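PDB 4LXR: protein spaetzle C-106 from Drosophila melanogaster, which binds the Toll receptor as a disulfide-linked homodimeric cytokine, switching on the signalling that sets embryonic dorsal-ventral polarity and induces the antifungal peptide drosomycin. Local coordinates for residues 45-50 with 68-73. Residues are numbered along the deposited sequence; the frame is centred on the assembly and turned at random.
Sequences EECEGA and CKQHYT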
# COMPACT_ATOMS: atom_id res chain seq x y z
N GLU C 45 19.52 -16.99 -8.63
CA GLU C 45 20.26 -15.76 -8.83
C GLU C 45 20.82 -15.27 -7.51
O GLU C 45 20.07 -15.08 -6.55
CB GLU C 45 19.39 -14.68 -9.47
CG GLU C 45 20.15 -13.39 -9.79
CD GLU C 45 19.33 -12.42 -10.60
OE1 GLU C 45 19.12 -11.26 -10.14
OE2 GLU C 45 18.88 -12.82 -11.70
N GLU C 46 22.14 -15.08 -7.45
CA GLU C 46 22.80 -14.63 -6.23
C GLU C 46 23.52 -13.33 -6.45
O GLU C 46 24.08 -13.12 -7.52
CB GLU C 46 23.83 -15.66 -5.76
CG GLU C 46 23.25 -16.90 -5.14
CD GLU C 46 24.33 -17.83 -4.62
OE1 GLU C 46 25.29 -18.09 -5.37
OE2 GLU C 46 24.21 -18.29 -3.46
N CYS C 47 23.52 -12.46 -5.44
CA CYS C 47 24.30 -11.23 -5.49
C CYS C 47 25.78 -11.59 -5.68
O CYS C 47 26.29 -12.50 -5.02
CB CYS C 47 24.10 -10.40 -4.22
SG CYS C 47 22.41 -9.77 -3.96
N GLU C 48 26.46 -10.87 -6.57
CA GLU C 48 27.87 -11.13 -6.85
C GLU C 48 28.72 -10.82 -5.62
O GLU C 48 29.75 -11.47 -5.40
CB GLU C 48 28.36 -10.33 -8.07
CG GLU C 48 29.65 -10.87 -8.68
CD GLU C 48 30.20 -10.00 -9.79
OE1 GLU C 48 29.81 -10.19 -10.97
OE2 GLU C 48 31.03 -9.11 -9.49
N GLY C 49 28.30 -9.85 -4.82
CA GLY C 49 28.99 -9.56 -3.57
C GLY C 49 28.07 -9.46 -2.37
O GLY C 49 26.84 -9.50 -2.51
N ALA C 50 28.65 -9.33 -1.18
CA ALA C 50 27.87 -9.12 0.04
C ALA C 50 27.86 -7.64 0.46
O ALA C 50 28.92 -7.04 0.60
CB ALA C 50 28.40 -9.99 1.17
N CYS C 68 23.03 -3.55 -2.11
CA CYS C 68 22.53 -4.71 -2.82
C CYS C 68 22.14 -5.79 -1.81
O CYS C 68 22.91 -6.13 -0.92
CB CYS C 68 23.57 -5.20 -3.83
SG CYS C 68 23.75 -4.08 -5.27
N LYS C 69 20.92 -6.30 -1.95
CA LYS C 69 20.41 -7.32 -1.05
C LYS C 69 19.99 -8.58 -1.78
O LYS C 69 19.45 -8.52 -2.89
CB LYS C 69 19.21 -6.78 -0.26
CG LYS C 69 19.55 -5.58 0.59
CD LYS C 69 20.62 -5.92 1.61
CE LYS C 69 20.10 -5.69 3.01
NZ LYS C 69 19.48 -4.34 3.09
N GLN C 70 20.23 -9.72 -1.15
CA GLN C 70 19.84 -11.00 -1.69
C GLN C 70 18.36 -11.26 -1.42
O GLN C 70 17.91 -11.13 -0.29
CB GLN C 70 20.67 -12.11 -1.05
CG GLN C 70 20.33 -13.50 -1.55
CD GLN C 70 20.71 -13.69 -3.00
OE1 GLN C 70 21.88 -13.57 -3.37
NE2 GLN C 70 19.72 -13.96 -3.84
N HIS C 71 17.61 -11.62 -2.46
CA HIS C 71 16.22 -12.03 -2.25
C HIS C 71 15.99 -13.51 -2.46
O HIS C 71 16.72 -14.17 -3.22
CB HIS C 71 15.27 -11.25 -3.14
CG HIS C 71 14.83 -9.96 -2.53
ND1 HIS C 71 13.52 -9.51 -2.60
CD2 HIS C 71 15.51 -9.03 -1.83
CE1 HIS C 71 13.43 -8.35 -1.97
NE2 HIS C 71 14.63 -8.04 -1.49
N TYR C 72 14.96 -14.02 -1.80
CA TYR C 72 14.69 -15.44 -1.75
C TYR C 72 13.25 -15.79 -2.12
O TYR C 72 12.33 -14.99 -1.95
CB TYR C 72 15.00 -15.99 -0.36
CG TYR C 72 16.44 -15.83 0.09
CD1 TYR C 72 17.39 -16.79 -0.22
CD2 TYR C 72 16.84 -14.72 0.83
CE1 TYR C 72 18.71 -16.65 0.19
CE2 TYR C 72 18.16 -14.57 1.24
CZ TYR C 72 19.09 -15.54 0.92
OH TYR C 72 20.40 -15.41 1.32
N THR C 73 13.09 -16.99 -2.65
CA THR C 73 11.78 -17.60 -2.84
C THR C 73 11.73 -18.83 -1.93
O THR C 73 12.72 -19.54 -1.80
CB THR C 73 11.57 -17.99 -4.32
OG1 THR C 73 11.50 -16.80 -5.12
CG2 THR C 73 10.29 -18.79 -4.50
O HOH W 1 25.75 -7.21 -2.06
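Gln70 reaches across to Glu45 and Cys47 where strand segments 45-47 and 68-73 of the Spaetzle cystine-knot domain run roughly antiparallel, at 154°; both direct hydrogen bonds between the two segments run through the Gln70 side chain. Its primary amide pairs with this backbone much as a peptide group would. OE1 accepts from Cys47 N at 2.9 Å, with the donor tilted 24° from the carbonyl plane, while NE2 donates to Glu45 O at 3.0 Å. The other N-H of NE2 goes back to its own strand, to His71 O at 3.1 Å, and both acceptors lie close to the amide plane. Three bonds therefore fix the rotation of the group and satisfy both protons of NE2. CG stands anti to the backbone N, and the bend at chi2 (67°) brings CD toward the backbone of 45-47.

Beside this amide, Cys47 SG packs over the backbone of Lys69, 3.4 Å from Lys69 O, and continues into its disulfide with Cys99 on strand 95-102, the antiparallel partner of strand 67-73. The buried Glu45 carboxylate looks elsewhere, to Arg14, Cys99 N and Lys100 of the second subunit; Glu48, just past the strand, forms a salt bridge to Arg78 of Toll. Farther along, one water donates to both Gly49 O, at 2.6 Å, and Cys68 O, at 3.2 Å.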